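PDB 6M7L: putative non-ribosomal peptide synthetase from Actinomadura parvosata subsp. kistnae, which probably acts in non-ribosomal peptide synthesis through a condensation domain, whose relatives form peptide bonds between carrier-bound substrates. Local coordinates for residues A[407-412]-A[435-440]. Numbering follows the deposited sequence.
Sequences ELDLWL and EDRFDR
In both Leu-410 and Phe-438, CG stands anti to the carbonyl carbon (chi1 -62° and -55°), which brings the leucine branches against the ring. The two side chains cross at about a right angle. Leu-410 CD2 lies 3.5 Å from Phe-438 CE2, and CD1 meets Phe-438 CZ at 3.9 Å. The carbonyl of Asp-409 comes at the ring edge, with O 3.9 Å from Phe-438 CE2. Next to this apolar patch, Arg-437 runs at a slant across Asp-409, and Arg-437 CG lies 4.0 Å from Asp-409 CB. Asp-409 OD2 sits over one face of the guanidinium, 3.9 Å from Arg-437 NE. This is a long salt bridge of charge alone, since no N-H points at the oxygen. The stronger partner of that carboxylate is Arg-238, whose charge lies close to Arg-437. Leu-446 of helix 440-459 and Tyr-433 touch both Leu-410 and Phe-438. With an alanine at Leu-410, the methyls that meet Phe-438 CE2 and CZ go, and a gap is likely to open beside Leu-446. The contact packs the start of strand 410-418 against the loop from its antiparallel neighbour 424-434 into helix 440-459, within the two-lobed condensation-domain fold of the CoA-dependent acyltransferase superfamily.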
ATOM      1  N   GLU A 407     -16.436 -12.397 -18.889  1.00 54.92           N
ATOM      2  CA  GLU A 407     -16.804 -13.337 -19.939  1.00 50.55           C
ATOM      3  C   GLU A 407     -16.675 -14.784 -19.500  1.00 51.54           C
ATOM      4  O   GLU A 407     -17.241 -15.670 -20.151  1.00 51.41           O
ATOM      5  CB  GLU A 407     -15.930 -13.122 -21.177  1.00 51.17           C
ATOM      6  CG  GLU A 407     -15.915 -11.706 -21.703  1.00 45.87           C
ATOM      7  CD  GLU A 407     -15.067 -11.576 -22.948  1.00 61.71           C
ATOM      8  OE1 GLU A 407     -15.487 -12.085 -24.010  1.00 64.66           O
ATOM      9  OE2 GLU A 407     -13.972 -10.983 -22.860  1.00 74.25           O
ATOM     10  N   LEU A 408     -15.939 -15.041 -18.424  1.00 54.36           N
ATOM     11  CA  LEU A 408     -15.740 -16.398 -17.953  1.00 51.35           C
ATOM     12  C   LEU A 408     -17.025 -16.946 -17.342  1.00 53.06           C
ATOM     13  O   LEU A 408     -17.917 -16.201 -16.929  1.00 52.23           O
ATOM     14  CB  LEU A 408     -14.612 -16.438 -16.923  1.00 53.21           C
ATOM     15  CG  LEU A 408     -13.270 -15.885 -17.401  1.00 53.35           C
ATOM     16  CD1 LEU A 408     -12.431 -15.438 -16.217  1.00 49.11           C
ATOM     17  CD2 LEU A 408     -12.531 -16.931 -18.219  1.00 48.95           C
ATOM     18  N   ASP A 409     -17.118 -18.275 -17.307  1.00 52.79           N
ATOM     19  CA  ASP A 409     -18.214 -18.913 -16.590  1.00 50.38           C
ATOM     20  C   ASP A 409     -17.908 -19.007 -15.104  1.00 58.78           C
ATOM     21  O   ASP A 409     -18.801 -18.836 -14.266  1.00 60.05           O
ATOM     22  CB  ASP A 409     -18.484 -20.307 -17.155  1.00 53.67           C
ATOM     23  CG  ASP A 409     -18.592 -20.310 -18.660  1.00 50.18           C
ATOM     24  OD1 ASP A 409     -18.890 -19.243 -19.232  1.00 56.84           O
ATOM     25  OD2 ASP A 409     -18.382 -21.377 -19.271  1.00 46.86           O
ATOM     26  N   LEU A 410     -16.650 -19.277 -14.767  1.00 54.53           N
ATOM     27  CA  LEU A 410     -16.224 -19.458 -13.390  1.00 53.47           C
ATOM     28  C   LEU A 410     -14.864 -18.809 -13.197  1.00 56.78           C
ATOM     29  O   LEU A 410     -13.970 -18.956 -14.035  1.00 52.42           O
ATOM     30  CB  LEU A 410     -16.160 -20.944 -13.024  1.00 52.49           C
ATOM     31  CG  LEU A 410     -17.491 -21.691 -13.102  1.00 51.68           C
ATOM     32  CD1 LEU A 410     -17.266 -23.193 -13.131  1.00 48.66           C
ATOM     33  CD2 LEU A 410     -18.386 -21.295 -11.937  1.00 52.40           C
ATOM     34  N   TRP A 411     -14.717 -18.084 -12.091  1.00 50.93           N
ATOM     35  CA  TRP A 411     -13.453 -17.449 -11.732  1.00 46.58           C
ATOM     36  C   TRP A 411     -13.206 -17.745 -10.256  1.00 50.98           C
ATOM     37  O   TRP A 411     -13.809 -17.120  -9.380  1.00 53.15           O
ATOM     38  CB  TRP A 411     -13.482 -15.949 -12.007  1.00 48.12           C
ATOM     39  CG  TRP A 411     -12.114 -15.358 -12.146  1.00 54.32           C
ATOM     40  CD1 TRP A 411     -10.925 -16.011 -12.011  1.00 50.82           C
ATOM     41  CD2 TRP A 411     -11.791 -13.997 -12.455  1.00 48.31           C
ATOM     42  NE1 TRP A 411      -9.881 -15.144 -12.219  1.00 49.28           N
ATOM     43  CE2 TRP A 411     -10.385 -13.899 -12.488  1.00 47.17           C
ATOM     44  CE3 TRP A 411     -12.553 -12.851 -12.703  1.00 44.53           C
ATOM     45  CZ2 TRP A 411      -9.725 -12.705 -12.763  1.00 46.36           C
ATOM     46  CZ3 TRP A 411     -11.896 -11.665 -12.974  1.00 51.16           C
ATOM     47  CH2 TRP A 411     -10.495 -11.601 -13.002  1.00 48.50           C
ATOM     48  N   LEU A 412     -12.326 -18.703  -9.985  1.00 47.10           N
ATOM     49  CA  LEU A 412     -12.013 -19.108  -8.620  1.00 53.45           C
ATOM     50  C   LEU A 412     -10.856 -18.255  -8.108  1.00 49.43           C
ATOM     51  O   LEU A 412      -9.722 -18.383  -8.580  1.00 50.15           O
ATOM     52  CB  LEU A 412     -11.675 -20.594  -8.570  1.00 47.28           C
ATOM     53  CG  LEU A 412     -11.287 -21.138  -7.196  1.00 58.55           C
ATOM     54  CD1 LEU A 412     -12.389 -20.883  -6.176  1.00 55.51           C
ATOM     55  CD2 LEU A 412     -10.973 -22.619  -7.297  1.00 50.86           C
ATOM     56  N   GLU A 435     -23.774 -15.433 -14.320  1.00 57.13           N
ATOM     57  CA  GLU A 435     -25.202 -15.606 -14.076  1.00 59.68           C
ATOM     58  C   GLU A 435     -25.922 -16.206 -15.280  1.00 59.51           C
ATOM     59  O   GLU A 435     -26.917 -16.919 -15.107  1.00 60.22           O
ATOM     60  CB  GLU A 435     -25.834 -14.272 -13.676  1.00 60.87           C
ATOM     61  CG  GLU A 435     -25.399 -13.785 -12.298  1.00 62.01           C
ATOM     62  CD  GLU A 435     -26.230 -12.624 -11.790  1.00 71.67           C
ATOM     63  OE1 GLU A 435     -27.068 -12.106 -12.561  1.00 83.28           O
ATOM     64  OE2 GLU A 435     -26.047 -12.233 -10.618  1.00 69.33           O
ATOM     65  N   ASP A 436     -25.432 -15.952 -16.506  1.00 59.73           N
ATOM     66  CA  ASP A 436     -26.021 -16.577 -17.703  1.00 55.23           C
ATOM     67  C   ASP A 436     -25.737 -18.055 -17.792  1.00 60.71           C
ATOM     68  O   ASP A 436     -26.093 -18.688 -18.796  1.00 70.46           O
ATOM     69  CB  ASP A 436     -25.506 -15.910 -18.976  1.00 54.29           C
ATOM     70  CG  ASP A 436     -25.828 -14.434 -19.037  1.00 65.97           C
ATOM     71  OD1 ASP A 436     -26.749 -13.993 -18.316  1.00 71.77           O
ATOM     72  OD2 ASP A 436     -25.159 -13.716 -19.812  1.00 65.03           O
ATOM     73  N   ARG A 437     -25.103 -18.614 -16.762  1.00 55.52           N
ATOM     74  CA  ARG A 437     -24.590 -19.976 -16.816  1.00 56.44           C
ATOM     75  C   ARG A 437     -24.830 -20.777 -15.549  1.00 60.39           C
ATOM     76  O   ARG A 437     -25.039 -21.990 -15.644  1.00 63.82           O
ATOM     77  CB  ARG A 437     -23.079 -19.928 -17.109  1.00 61.87           C
ATOM     78  CG  ARG A 437     -22.396 -21.273 -17.154  1.00 65.39           C
ATOM     79  CD  ARG A 437     -22.462 -21.915 -18.519  1.00 68.57           C
ATOM     80  NE  ARG A 437     -21.716 -23.168 -18.539  1.00 66.31           N
ATOM     81  CZ  ARG A 437     -21.742 -24.036 -19.544  1.00 77.96           C
ATOM     82  NH1 ARG A 437     -22.484 -23.787 -20.616  1.00 72.99           N
ATOM     83  NH2 ARG A 437     -21.031 -25.153 -19.475  1.00 75.25           N
ATOM     84  N   PHE A 438     -24.825 -20.152 -14.374  1.00 55.07           N
ATOM     85  CA  PHE A 438     -25.168 -20.804 -13.120  1.00 55.69           C
ATOM     86  C   PHE A 438     -26.082 -19.881 -12.335  1.00 54.44           C
ATOM     87  O   PHE A 438     -26.202 -18.694 -12.643  1.00 54.35           O
ATOM     88  CB  PHE A 438     -23.930 -21.134 -12.263  1.00 56.90           C
ATOM     89  CG  PHE A 438     -22.896 -21.963 -12.968  1.00 58.94           C
ATOM     90  CD1 PHE A 438     -22.955 -23.344 -12.928  1.00 61.09           C
ATOM     91  CD2 PHE A 438     -21.854 -21.361 -13.653  1.00 62.61           C
ATOM     92  CE1 PHE A 438     -22.007 -24.111 -13.571  1.00 63.90           C
ATOM     93  CE2 PHE A 438     -20.898 -22.126 -14.297  1.00 61.04           C
ATOM     94  CZ  PHE A 438     -20.978 -23.502 -14.259  1.00 54.18           C
ATOM     95  N   ASP A 439     -26.726 -20.433 -11.316  1.00 60.67           N
ATOM     96  CA  ASP A 439     -27.353 -19.644 -10.265  1.00 68.90           C
ATOM     97  C   ASP A 439     -26.623 -19.914  -8.955  1.00 66.99           C
ATOM     98  O   ASP A 439     -25.674 -20.701  -8.905  1.00 67.04           O
ATOM     99  CB  ASP A 439     -28.851 -19.949 -10.143  1.00 66.59           C
ATOM    100  CG  ASP A 439     -29.135 -21.412  -9.873  1.00 69.28           C
ATOM    101  OD1 ASP A 439     -30.083 -21.957 -10.474  1.00 75.52           O
ATOM    102  OD2 ASP A 439     -28.394 -22.026  -9.079  1.00 75.54           O
ATOM    103  N   ARG A 440     -27.075 -19.253  -7.885  1.00 66.95           N
ATOM    104  CA  ARG A 440     -26.408 -19.399  -6.592  1.00 72.10           C
ATOM    105  C   ARG A 440     -26.377 -20.854  -6.138  1.00 74.32           C
ATOM    106  O   ARG A 440     -25.342 -21.342  -5.664  1.00 73.01           O
ATOM    107  CB  ARG A 440     -27.094 -18.529  -5.542  1.00 79.17           C
ATOM    108  CG  ARG A 440     -26.753 -17.054  -5.641  1.00 82.75           C
ATOM    109  CD  ARG A 440     -26.613 -16.423  -4.264  1.00 94.21           C
ATOM    110  NE  ARG A 440     -25.550 -17.045  -3.477  1.00 97.65           N
ATOM    111  CZ  ARG A 440     -25.750 -17.970  -2.544  1.00100.62           C
ATOM    112  NH1 ARG A 440     -26.980 -18.389  -2.277  1.00 92.39           N
ATOM    113  NH2 ARG A 440     -24.721 -18.480  -1.880  1.00 95.27           N
TER